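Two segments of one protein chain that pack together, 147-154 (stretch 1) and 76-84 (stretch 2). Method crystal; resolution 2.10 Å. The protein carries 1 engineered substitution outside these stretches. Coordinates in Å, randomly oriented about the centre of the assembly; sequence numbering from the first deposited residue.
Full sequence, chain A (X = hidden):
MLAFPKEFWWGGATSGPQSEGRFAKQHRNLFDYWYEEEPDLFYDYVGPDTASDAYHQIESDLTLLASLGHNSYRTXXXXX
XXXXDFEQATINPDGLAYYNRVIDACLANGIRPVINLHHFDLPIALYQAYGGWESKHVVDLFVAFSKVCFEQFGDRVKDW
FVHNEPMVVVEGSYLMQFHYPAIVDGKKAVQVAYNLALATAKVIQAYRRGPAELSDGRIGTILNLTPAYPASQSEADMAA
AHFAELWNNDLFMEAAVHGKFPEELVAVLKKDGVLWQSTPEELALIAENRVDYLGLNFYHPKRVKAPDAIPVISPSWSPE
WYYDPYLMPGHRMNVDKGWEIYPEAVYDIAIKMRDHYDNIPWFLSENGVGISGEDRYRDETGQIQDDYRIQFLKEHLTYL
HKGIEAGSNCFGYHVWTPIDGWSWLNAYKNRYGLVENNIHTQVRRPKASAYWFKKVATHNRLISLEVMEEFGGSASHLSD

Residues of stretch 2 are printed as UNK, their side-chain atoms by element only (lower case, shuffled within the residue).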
# COMPACT_ATOMS: atom_id res chain seq x y z
N LYS A 147 7.95 11.03 14.24
CA LYS A 147 8.05 12.36 14.85
C LYS A 147 8.98 13.30 14.07
O LYS A 147 8.65 14.47 13.86
CB LYS A 147 8.58 12.30 16.27
CG LYS A 147 7.64 11.99 17.38
CD LYS A 147 8.35 12.41 18.69
CE LYS A 147 7.48 12.27 19.90
NZ LYS A 147 7.52 10.88 20.44
N VAL A 148 10.15 12.81 13.64
CA VAL A 148 11.00 13.64 12.76
C VAL A 148 10.17 14.10 11.56
O VAL A 148 10.13 15.29 11.29
CB VAL A 148 12.31 12.92 12.30
CG1 VAL A 148 13.07 13.74 11.31
CG2 VAL A 148 13.21 12.60 13.50
N CYS A 149 9.49 13.16 10.87
CA CYS A 149 8.69 13.49 9.68
C CYS A 149 7.63 14.59 9.98
O CYS A 149 7.54 15.59 9.30
CB CYS A 149 8.00 12.26 9.15
SG CYS A 149 9.17 11.04 8.44
N PHE A 150 6.84 14.37 11.01
CA PHE A 150 5.82 15.36 11.39
C PHE A 150 6.44 16.78 11.75
O PHE A 150 5.93 17.79 11.27
CB PHE A 150 5.00 14.85 12.53
CG PHE A 150 4.42 13.48 12.30
CD1 PHE A 150 3.97 13.08 11.05
CD2 PHE A 150 4.25 12.62 13.38
CE1 PHE A 150 3.39 11.82 10.87
CE2 PHE A 150 3.64 11.41 13.23
CZ PHE A 150 3.21 10.99 11.96
N GLU A 151 7.52 16.81 12.51
CA GLU A 151 8.20 18.05 12.86
C GLU A 151 8.78 18.75 11.65
O GLU A 151 8.68 19.96 11.54
CB GLU A 151 9.29 17.78 13.89
CG GLU A 151 8.65 17.39 15.21
CD GLU A 151 9.60 16.78 16.21
OE1 GLU A 151 10.81 16.70 15.95
OE2 GLU A 151 9.11 16.40 17.31
N GLN A 152 9.35 18.00 10.72
CA GLN A 152 10.08 18.60 9.63
C GLN A 152 9.20 18.96 8.47
O GLN A 152 9.48 19.94 7.79
CB GLN A 152 11.20 17.71 9.16
CG GLN A 152 12.32 17.46 10.17
CD GLN A 152 13.01 18.74 10.58
OE1 GLN A 152 13.22 19.63 9.76
NE2 GLN A 152 13.29 18.87 11.87
N PHE A 153 8.14 18.18 8.24
CA PHE A 153 7.34 18.31 7.06
C PHE A 153 5.91 18.66 7.30
O PHE A 153 5.19 18.98 6.35
CB PHE A 153 7.37 16.98 6.25
CG PHE A 153 8.80 16.47 6.00
CD1 PHE A 153 9.74 17.31 5.40
CD2 PHE A 153 9.19 15.19 6.38
CE1 PHE A 153 11.03 16.87 5.15
CE2 PHE A 153 10.52 14.76 6.20
CZ PHE A 153 11.43 15.61 5.59
N GLY A 154 5.46 18.60 8.54
CA GLY A 154 4.01 18.77 8.85
C GLY A 154 3.37 20.14 8.69
O GLY A 154 2.10 20.29 8.73
N UNK A 76 6.16 7.58 -0.41
CA UNK A 76 6.56 7.28 0.93
C UNK A 76 7.90 7.90 1.21
O UNK A 76 8.70 8.16 0.31
c UNK A 76 6.57 5.77 1.20
o UNK A 76 7.67 5.11 0.57
N UNK A 77 8.09 8.19 2.50
CA UNK A 77 9.40 8.60 3.05
C UNK A 77 10.05 7.31 3.57
O UNK A 77 9.41 6.54 4.34
c UNK A 77 9.25 9.64 4.19
c UNK A 77 10.56 9.88 4.93
c UNK A 77 8.68 10.97 3.68
c UNK A 77 8.32 11.99 4.78
N UNK A 78 11.29 7.10 3.16
CA UNK A 78 12.14 5.96 3.61
C UNK A 78 12.85 6.29 4.87
O UNK A 78 13.65 7.17 4.88
c UNK A 78 12.51 5.02 1.29
c UNK A 78 13.51 4.28 0.39
n UNK A 78 13.87 4.90 -0.72
o UNK A 78 13.92 3.18 0.69
c UNK A 78 13.16 5.57 2.57
N UNK A 79 12.53 5.53 5.93
CA UNK A 79 13.27 5.49 7.16
C UNK A 79 14.79 5.38 6.89
O UNK A 79 15.61 6.06 7.56
c UNK A 79 13.03 4.17 9.34
c UNK A 79 13.86 4.97 10.08
c UNK A 79 11.57 2.10 10.11
n UNK A 79 13.89 4.54 11.39
c UNK A 79 11.87 1.63 12.47
c UNK A 79 12.48 3.19 10.26
c UNK A 79 12.75 4.26 7.91
c UNK A 79 13.04 3.46 11.53
c UNK A 79 12.74 2.69 12.65
c UNK A 79 11.27 1.35 11.21
N UNK A 80 15.15 4.55 5.91
CA UNK A 80 16.53 4.32 5.56
C UNK A 80 17.21 5.51 4.88
O UNK A 80 18.42 5.53 4.84
o UNK A 80 15.86 3.25 3.44
c UNK A 80 16.34 1.83 5.38
c UNK A 80 16.68 3.09 4.63
N UNK A 81 16.45 6.49 4.38
CA UNK A 81 17.02 7.76 3.82
C UNK A 81 17.01 8.89 4.83
O UNK A 81 17.96 9.63 4.91
n UNK A 81 18.36 9.30 -0.91
c UNK A 81 16.05 9.83 0.68
c UNK A 81 16.78 9.46 1.93
c UNK A 81 17.26 8.64 -1.12
n UNK A 81 17.23 7.71 -2.11
c UNK A 81 16.23 8.21 2.57
n UNK A 81 16.18 8.86 -0.39
N UNK A 82 15.92 9.05 5.57
CA UNK A 82 15.77 10.23 6.46
C UNK A 82 16.62 10.15 7.74
O UNK A 82 17.08 11.18 8.24
c UNK A 82 14.03 11.74 7.65
c UNK A 82 14.33 10.44 6.87
c UNK A 82 12.53 11.84 7.85
c UNK A 82 14.57 13.00 6.91
N UNK A 83 16.82 8.95 8.27
CA UNK A 83 17.43 8.79 9.56
C UNK A 83 18.88 8.35 9.49
O UNK A 83 19.26 7.50 8.70
c UNK A 83 17.31 7.58 11.77
c UNK A 83 16.59 7.84 10.44
c UNK A 83 15.19 8.40 10.68
c UNK A 83 15.13 9.81 11.31
N UNK A 84 19.71 8.97 10.32
CA UNK A 84 21.11 8.68 10.39
C UNK A 84 21.28 7.58 11.45
O UNK A 84 21.52 6.43 11.12
o UNK A 84 24.03 10.68 11.40
c UNK A 84 23.38 9.73 11.00
o UNK A 84 23.92 8.61 10.89
c UNK A 84 21.89 9.97 10.70

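Position 76 carries one carbon and then one oxygen, far from stretch 1: a small hydroxyl side chain, Ser-76, whose oxygen is hydrogen-bonded elsewhere in the structure.

Position 77 has four carbons, forked at the first, with one arm two carbons long. CA-to-CB points toward stretch 1, and the tip of the long arm lies 3.9 Å from SG of Cys-149 and 3.7 Å from CD2 of Phe-153. A beta-branched, all-carbon chain of this shape is Ile-77, and the touching atom is its CD1.

At position 78, three carbons end in one oxygen and one nitrogen. This is an amide, Gln-78, pointed out of reach of the helix and satisfied elsewhere. It sits at the N-cap position, and its backbone O accepts from N of position 81 at 2.9 Å and from N of position 82 at 3.0 Å, tying down the first turn.

Position 79 shows one carbon and then fused five- and six-membered rings holding eight carbons and one nitrogen, the indole of Trp-79. Large as it is, it makes no contact with stretch 1; its nearest side-chain atom, CB, is 7.7 Å from SG of Cys-149.

Position 80, one carbon bearing an oxygen and a carbon, is Thr-80, also out of reach. Position 81 runs three carbons, a nitrogen, then a carbon with two more nitrogens: the guanidinium of Arg-81, bonded elsewhere.

Position 82 has four carbons forked at the second. One branch end lies 3.5 Å from SG of Cys-149, 3.9 Å from CE2 of Phe-153, at the edge of that ring, and 4.0 Å from CG1 of Val-148. This is Leu-82, and the branch end is its CD2.

Position 83 again has four carbons forked at the first, with a two-carbon arm. Its CB points sideways, yet the arm's end comes within 4.0 Å of CG2 of Val-148. This is Ile-83, reaching with CD1.

Position 84, two carbons with two oxygens on the second, is Asp-84, a carboxylate clear of the contact.

The contact works by apolar packing alone, with no hydrogen bond across it. Val-148, Cys-149 and Phe-153 recur along one side of their helix: Phe-153 N bonds to Cys-149 O at 2.9 Å, so those two are one turn apart. Against them stand three aliphatic chains, with Leu-82 covered most and touching all three helix residues. Ile-77 and Ile-83 extend the patch, one to Cys-149 and Phe-153, the other to Val-148. The design rule is spare: branched carbon chains are buried here, while the polar groups of Ser-76, Gln-78, Arg-81 and Asp-84 have hydrogen bonds elsewhere.

Stretch 2, residues 76-84: SIQWTRLID
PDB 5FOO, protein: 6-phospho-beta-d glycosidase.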